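Side-chain contacts in trans-4-hydroxy-L-proline dehydratase (Clostridioides difficile 70-100-2010, PDB 6VXC), which catalyses the dehydration of trans-4-hydroxy-L-proline to (S)-1-pyrroline-5-carboxylate by glycyl radical chemistry, a step in the anaerobic breakdown of hydroxyproline: residues F503-Y506 with E507-F510; A613-N616 with L617-K621; Q516-Y519 with M520-K524. All blocks are in the same frame, centred on the assembly; numbering follows the deposited sequence.

Contact 1. Residues F503-Y506 with E507-F510; sequences FQSY and EELF
The carboxylate of E508 takes the backbone N-H of Q504: Q504 N lies 2.8 Å from E508 OE2, and the bond is close to straight, with an N-H...O angle of 165°. The donor comes from above the carboxylate plane, 48° out of it. With CG anti to the backbone N and an extended chain beyond, E508 points its acid group back over the turn that leads into the helix. Its other oxygen, OE1, sits 3.6 Å from F503 CD1, so the carboxylate lies against both the Q504 amide and the F503 ring. A second bond runs the other way: E508 N donates to S505 OG at 3.0 Å, made possible by the hydroxyl standing between backbone N and carbonyl carbon (chi1 70°). This bond makes S505 the N-cap of the long helix 506-538. One residue, E508, thus binds the turn through both its amide and its side chain. The F503 ring, meanwhile, has the carbonyl carbon of E508 over one face and packs against L509, with F503 CD2 3.9 Å from L509 CB. Y506 and F510 lie side by side one helical turn apart, Y506 CE2 reaching F510 CB at 4.1 Å. Helix 575-591 closes over this side through L582, which meets Y506, L509 and F510, while K586 makes a cation-pi contact with the Y506 ring. The E508 carboxylate, near the start of its helix, would probably be favoured by the helix dipole. The whole is an N-terminal helix cap, braced by a glutamate in the helix's first turn.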
loop_
_atom_site.group_PDB
_atom_site.type_symbol
_atom_site.label_atom_id
_atom_site.label_comp_id
_atom_site.label_asym_id
_atom_site.label_seq_id
_atom_site.Cartn_x
_atom_site.Cartn_y
_atom_site.Cartn_z
ATOM N N PHE A 503 36.476 12.665 13.669
ATOM C CA PHE A 503 35.859 11.706 14.568
ATOM C C PHE A 503 36.930 10.721 15.029
ATOM O O PHE A 503 37.609 10.104 14.208
ATOM C CB PHE A 503 34.707 10.988 13.865
ATOM C CG PHE A 503 33.550 11.886 13.522
ATOM C CD1 PHE A 503 33.381 13.100 14.161
ATOM C CD2 PHE A 503 32.619 11.507 12.571
ATOM C CE1 PHE A 503 32.306 13.916 13.849
ATOM C CE2 PHE A 503 31.549 12.322 12.263
ATOM C CZ PHE A 503 31.396 13.522 12.895
ATOM N N GLN A 504 37.120 10.615 16.339
ATOM C CA GLN A 504 38.159 9.755 16.874
ATOM C C GLN A 504 37.675 8.343 17.125
ATOM O O GLN A 504 38.501 7.453 17.351
ATOM C CB GLN A 504 38.718 10.342 18.176
ATOM C CG GLN A 504 39.555 11.588 17.942
ATOM C CD GLN A 504 40.657 11.347 16.913
ATOM O OE1 GLN A 504 41.465 10.416 17.050
ATOM N NE2 GLN A 504 40.679 12.170 15.860
ATOM N N SER A 505 36.362 8.117 17.080
ATOM C CA SER A 505 35.820 6.821 17.425
ATOM C C SER A 505 34.580 6.547 16.589
ATOM O O SER A 505 33.921 7.466 16.090
ATOM C CB SER A 505 35.466 6.751 18.918
ATOM O OG SER A 505 34.347 7.577 19.180
ATOM N N TYR A 506 34.247 5.259 16.481
ATOM C CA TYR A 506 32.993 4.887 15.844
ATOM C C TYR A 506 31.804 5.498 16.583
ATOM O O TYR A 506 30.850 5.969 15.954
ATOM C CB TYR A 506 32.861 3.370 15.779
ATOM C CG TYR A 506 31.542 2.959 15.182
ATOM C CD1 TYR A 506 31.348 2.976 13.802
ATOM C CD2 TYR A 506 30.475 2.622 15.992
ATOM C CE1 TYR A 506 30.126 2.614 13.250
ATOM C CE2 TYR A 506 29.261 2.273 15.461
ATOM C CZ TYR A 506 29.087 2.267 14.093
ATOM O OH TYR A 506 27.875 1.908 13.578
ATOM N N GLU A 507 31.844 5.495 17.920
ATOM C CA GLU A 507 30.757 6.081 18.702
ATOM C C GLU A 507 30.550 7.547 18.354
ATOM O O GLU A 507 29.414 8.031 18.304
ATOM C CB GLU A 507 31.022 5.934 20.203
ATOM C CG GLU A 507 30.901 4.496 20.744
ATOM C CD GLU A 507 32.091 3.589 20.370
ATOM O OE1 GLU A 507 33.132 4.112 19.911
ATOM O OE2 GLU A 507 31.975 2.354 20.540
ATOM N N GLU A 508 31.635 8.269 18.101
ATOM C CA GLU A 508 31.503 9.659 17.706
ATOM C C GLU A 508 30.811 9.782 16.356
ATOM O O GLU A 508 29.947 10.649 16.179
ATOM C CB GLU A 508 32.874 10.314 17.670
ATOM C CG GLU A 508 32.839 11.756 17.958
ATOM C CD GLU A 508 34.205 12.389 17.883
ATOM O OE1 GLU A 508 34.245 13.601 17.572
ATOM O OE2 GLU A 508 35.212 11.686 18.128
ATOM N N LEU A 509 31.178 8.931 15.388
ATOM C CA LEU A 509 30.493 8.946 14.097
ATOM C C LEU A 509 29.012 8.599 14.242
ATOM O O LEU A 509 28.156 9.246 13.642
ATOM C CB LEU A 509 31.165 7.978 13.126
ATOM C CG LEU A 509 30.368 7.698 11.848
ATOM C CD1 LEU A 509 30.261 8.924 10.934
ATOM C CD2 LEU A 509 30.942 6.507 11.118
ATOM N N PHE A 510 28.690 7.566 15.019
ATOM C CA PHE A 510 27.296 7.152 15.139
ATOM C C PHE A 510 26.450 8.211 15.833
ATOM O O PHE A 510 25.274 8.365 15.506
ATOM C CB PHE A 510 27.177 5.822 15.878
ATOM C CG PHE A 510 25.787 5.209 15.808
ATOM C CD1 PHE A 510 25.218 4.876 14.583
ATOM C CD2 PHE A 510 25.063 4.956 16.966
ATOM C CE1 PHE A 510 23.930 4.311 14.507
ATOM C CE2 PHE A 510 23.789 4.391 16.898
ATOM C CZ PHE A 510 23.226 4.070 15.666
#

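Contact 2. Residues A613-N616 with L617-K621; sequences AILN and LVSNK
N620 ND2 donates to N616 OD1 at 2.7 Å, an i to i+4 bond between side chains on the last turns of the short alpha-helix 612-620. It is nearly linear at 172° and lies in the plane of both amides, although those planes are turned 62° from each other, as two side chains crossing at about a right angle can allow. N616 has CG anti to its own N (chi1 -172°), which projects the amide outward from the helix, and N620 reaches back to it. N616 OD1 also accepts a hydrogen bond from a water 3.3 Å away. N616 ND2 lies against K621, 3.5 Å from K621 CE, and K621 NZ donates to a second water at 3.1 Å; the two waters bridge the N616 amide and K621 NZ, each with one weak leg. On the neighbouring flank L615 O is gripped twice by S619, from opposite faces of the carbonyl plane, once by the amide N and once by the hydroxyl.

Further out, the helix end is completed by residues that follow it: T622 OG1 bonds L617 O, and K624 NZ bonds V618 O. The opposite chemistry holds the inner face, where I614, L617 and V618 pack on F595 and L615 rests on F608; N588 of helix 575-591 touches L617 and V618. In the S619 pair the hydroxyl is the closer donor, with S619 OG 2.7 Å from L615 O, and that same OG lies 3.3 Å from L615 CD1.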
loop_
_atom_site.group_PDB
_atom_site.type_symbol
_atom_site.label_atom_id
_atom_site.label_comp_id
_atom_site.label_asym_id
_atom_site.label_seq_id
_atom_site.Cartn_x
_atom_site.Cartn_y
_atom_site.Cartn_z
ATOM N N ALA A 613 41.381 -1.130 -4.440
ATOM C CA ALA A 613 41.719 -1.923 -3.261
ATOM C C ALA A 613 40.754 -1.647 -2.107
ATOM O O ALA A 613 40.346 -2.575 -1.402
ATOM C CB ALA A 613 43.164 -1.666 -2.833
ATOM N N ILE A 614 40.391 -0.380 -1.892
ATOM C CA ILE A 614 39.390 -0.059 -0.873
ATOM C C ILE A 614 38.069 -0.737 -1.218
ATOM O O ILE A 614 37.441 -1.386 -0.377
ATOM C CB ILE A 614 39.212 1.464 -0.739
ATOM C CG1 ILE A 614 40.544 2.175 -0.485
ATOM C CG2 ILE A 614 38.236 1.792 0.407
ATOM C CD1 ILE A 614 41.158 1.912 0.848
ATOM N N LEU A 615 37.647 -0.625 -2.480
ATOM C CA LEU A 615 36.407 -1.258 -2.906
ATOM C C LEU A 615 36.420 -2.759 -2.627
ATOM O O LEU A 615 35.426 -3.318 -2.156
ATOM C CB LEU A 615 36.171 -0.982 -4.390
ATOM C CG LEU A 615 34.920 -1.627 -4.982
ATOM C CD1 LEU A 615 33.695 -1.201 -4.186
ATOM C CD2 LEU A 615 34.774 -1.241 -6.445
ATOM N N ASN A 616 37.549 -3.427 -2.880
ATOM C CA ASN A 616 37.621 -4.859 -2.615
ATOM C C ASN A 616 37.461 -5.141 -1.122
ATOM O O ASN A 616 36.817 -6.122 -0.730
ATOM C CB ASN A 616 38.955 -5.406 -3.117
ATOM C CG ASN A 616 39.032 -6.926 -3.061
ATOM O OD1 ASN A 616 38.022 -7.617 -3.049
ATOM N ND2 ASN A 616 40.246 -7.441 -2.926
ATOM N N LEU A 617 38.079 -4.309 -0.275
ATOM C CA LEU A 617 38.003 -4.533 1.166
ATOM C C LEU A 617 36.571 -4.412 1.671
ATOM O O LEU A 617 36.082 -5.291 2.380
ATOM C CB LEU A 617 38.913 -3.542 1.906
ATOM C CG LEU A 617 40.437 -3.727 1.809
ATOM C CD1 LEU A 617 41.169 -2.599 2.533
ATOM C CD2 LEU A 617 40.871 -5.084 2.348
ATOM N N VAL A 618 35.884 -3.317 1.319
ATOM C CA VAL A 618 34.563 -3.081 1.895
ATOM C C VAL A 618 33.546 -4.018 1.281
ATOM O O VAL A 618 32.550 -4.360 1.918
ATOM C CB VAL A 618 34.112 -1.613 1.735
ATOM C CG1 VAL A 618 35.077 -0.675 2.411
ATOM C CG2 VAL A 618 33.955 -1.264 0.262
ATOM N N SER A 619 33.765 -4.442 0.039
ATOM C CA SER A 619 32.801 -5.322 -0.607
ATOM C C SER A 619 33.010 -6.780 -0.219
ATOM O O SER A 619 32.034 -7.514 -0.021
ATOM C CB SER A 619 32.899 -5.193 -2.129
ATOM O OG SER A 619 32.762 -3.855 -2.558
ATOM N N ASN A 620 34.269 -7.216 -0.116
ATOM C CA ASN A 620 34.587 -8.632 -0.069
ATOM C C ASN A 620 35.338 -9.081 1.176
ATOM O O ASN A 620 35.456 -10.291 1.395
ATOM C CB ASN A 620 35.400 -9.024 -1.311
ATOM C CG ASN A 620 34.688 -8.658 -2.596
ATOM O OD1 ASN A 620 33.517 -8.954 -2.763
ATOM N ND2 ASN A 620 35.393 -7.984 -3.499
ATOM N N LYS A 621 35.881 -8.175 1.978
ATOM C CA LYS A 621 36.619 -8.591 3.165
ATOM C C LYS A 621 36.062 -7.969 4.443
ATOM O O LYS A 621 36.790 -7.796 5.421
ATOM C CB LYS A 621 38.120 -8.315 3.021
ATOM C CG LYS A 621 38.882 -9.254 2.056
ATOM C CD LYS A 621 39.037 -8.718 0.645
ATOM C CE LYS A 621 40.171 -9.455 -0.118
ATOM N NZ LYS A 621 39.858 -10.860 -0.487
HETATM O O HOH W 1 40.552 -10.834 -3.548
HETATM O O HOH W 2 38.228 -10.872 -3.524
#

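Contact 3. Residues Q516-Y519 with M520-K524; sequences QLHY and MIDIK
Y519 and I523, one turn apart on the long alpha-helix 506-538 of this glycyl radical enzyme, meet as ring and methyl. The tyrosine leaves the backbone with CB beside the neighbouring amide, M520 N, and CG anti to its own N (chi1 177°) stands the ring out from the helix, where the I523 side chain reaches back to it. From there ring atom after ring atom meets the same methyl: Y519 CD2 is 3.9 Å from I523 CD1, CE2 closes to 3.3 Å, CZ stands at 3.4 Å, and the phenolic OH ends 3.7 Å from it. The methyl sits over the ring face, 30° off the normal, a CH-pi contact displaced toward the CE2-CZ bond. I523 reaches that far because its chain is extended at chi2. Beyond the pair, helix 158-166 touches both residues through E159.

On the next flank D522 places its carboxylate over a face of the H518 imidazole, with the two planes 65° apart. H518 NE2 and D522 OD2 are close there, yet the angle is too poor for a bond. Each group is fixed by an outside partner instead: E646 bonds H518 ND1, and R650 forms a salt bridge with D522 OD1. Where M471 of strand 463-472 touches M520 and I521, and I476 of helix 473-481 touches L517, the i to i+4 packing is aliphatic: L517 and I521 lie side by side, L517 CD1 3.8 Å from I521 CG1.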
loop_
_atom_site.group_PDB
_atom_site.type_symbol
_atom_site.label_atom_id
_atom_site.label_comp_id
_atom_site.label_asym_id
_atom_site.label_seq_id
_atom_site.Cartn_x
_atom_site.Cartn_y
_atom_site.Cartn_z
ATOM N N GLN A 516 22.026 13.862 12.686
ATOM C CA GLN A 516 21.452 14.123 11.372
ATOM C C GLN A 516 20.062 13.512 11.262
ATOM O O GLN A 516 19.142 14.146 10.745
ATOM C CB GLN A 516 22.363 13.594 10.271
ATOM C CG GLN A 516 23.708 14.288 10.195
ATOM C CD GLN A 516 23.634 15.616 9.478
ATOM O OE1 GLN A 516 22.579 16.021 8.983
ATOM N NE2 GLN A 516 24.767 16.293 9.399
ATOM N N LEU A 517 19.888 12.295 11.785
ATOM C CA LEU A 517 18.587 11.635 11.779
ATOM C C LEU A 517 17.538 12.457 12.525
ATOM O O LEU A 517 16.421 12.645 12.036
ATOM C CB LEU A 517 18.719 10.249 12.404
ATOM C CG LEU A 517 17.499 9.343 12.507
ATOM C CD1 LEU A 517 16.893 9.162 11.139
ATOM C CD2 LEU A 517 17.930 8.000 13.091
ATOM N N HIS A 518 17.876 12.905 13.735
ATOM C CA HIS A 518 16.960 13.710 14.536
ATOM C C HIS A 518 16.510 14.939 13.764
ATOM O O HIS A 518 15.323 15.258 13.721
ATOM C CB HIS A 518 17.635 14.112 15.854
ATOM C CG HIS A 518 16.824 15.052 16.701
ATOM N ND1 HIS A 518 15.660 14.673 17.340
ATOM C CD2 HIS A 518 17.024 16.350 17.030
ATOM C CE1 HIS A 518 15.180 15.697 18.024
ATOM N NE2 HIS A 518 15.988 16.726 17.854
ATOM N N TYR A 519 17.453 15.627 13.123
ATOM C CA TYR A 519 17.107 16.822 12.361
ATOM C C TYR A 519 16.172 16.487 11.206
ATOM O O TYR A 519 15.163 17.166 10.986
ATOM C CB TYR A 519 18.380 17.476 11.842
ATOM C CG TYR A 519 18.157 18.696 10.973
ATOM C CD1 TYR A 519 17.671 19.880 11.517
ATOM C CD2 TYR A 519 18.472 18.672 9.625
ATOM C CE1 TYR A 519 17.491 21.002 10.734
ATOM C CE2 TYR A 519 18.297 19.784 8.828
ATOM C CZ TYR A 519 17.803 20.949 9.388
ATOM O OH TYR A 519 17.623 22.064 8.608
ATOM N N MET A 520 16.493 15.431 10.454
ATOM C CA MET A 520 15.684 15.110 9.282
ATOM C C MET A 520 14.284 14.646 9.689
ATOM O O MET A 520 13.294 14.971 9.017
ATOM C CB MET A 520 16.413 14.055 8.437
ATOM C CG MET A 520 15.936 13.939 6.986
ATOM S SD MET A 520 15.923 15.508 6.076
ATOM C CE MET A 520 17.606 16.023 6.347
ATOM N N ILE A 521 14.185 13.887 10.782
ATOM C CA ILE A 521 12.873 13.492 11.285
ATOM C C ILE A 521 12.098 14.721 11.777
ATOM O O ILE A 521 10.899 14.864 11.508
ATOM C CB ILE A 521 13.011 12.416 12.382
ATOM C CG1 ILE A 521 13.673 11.133 11.829
ATOM C CG2 ILE A 521 11.644 12.088 12.989
ATOM C CD1 ILE A 521 12.987 10.560 10.614
ATOM N N ASP A 522 12.766 15.630 12.491
ATOM C CA ASP A 522 12.095 16.861 12.906
ATOM C C ASP A 522 11.523 17.608 11.700
ATOM O O ASP A 522 10.383 18.081 11.738
ATOM C CB ASP A 522 13.060 17.766 13.675
ATOM C CG ASP A 522 13.120 17.455 15.164
ATOM O OD1 ASP A 522 12.349 16.608 15.653
ATOM O OD2 ASP A 522 13.951 18.083 15.859
ATOM N N ILE A 523 12.303 17.721 10.618
ATOM C CA ILE A 523 11.825 18.405 9.414
ATOM C C ILE A 523 10.588 17.712 8.858
ATOM O O ILE A 523 9.601 18.362 8.492
ATOM C CB ILE A 523 12.936 18.473 8.353
ATOM C CG1 ILE A 523 14.024 19.450 8.765
ATOM C CG2 ILE A 523 12.358 18.843 6.977
ATOM C CD1 ILE A 523 15.164 19.474 7.762
ATOM N N LYS A 524 10.655 16.382 8.728
ATOM C CA LYS A 524 9.550 15.611 8.158
ATOM C C LYS A 524 8.293 15.730 9.012
ATOM O O LYS A 524 7.190 15.896 8.492
ATOM C CB LYS A 524 9.967 14.147 8.008
ATOM C CG LYS A 524 8.859 13.190 7.561
ATOM C CD LYS A 524 8.333 13.530 6.175
ATOM C CE LYS A 524 7.381 12.444 5.672
ATOM N NZ LYS A 524 6.582 12.886 4.501
#

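How the contacts relate
Contacts 1 and 3 lie on the same helix, 506-538: contact 1 opens it, and contact 3 sits farther in, with centres about 20 Å apart. Contact 3 is the buried one; its flanks are ring, methyl and aliphatic packing, with charges paired to other parts of the chain. Contact 1 is partly buried and mixes capping bonds with a hydrophobic side. Contact 2, at the surface on the separate helix 612-620, is the opposite kind of helix end, a C-terminal one, where a side-chain amide pair, a serine hydroxyl and water add to the backbone bonds. Helix 575-591 touches both contacts 1 and 2, whose nearest atoms are about 12 Å apart.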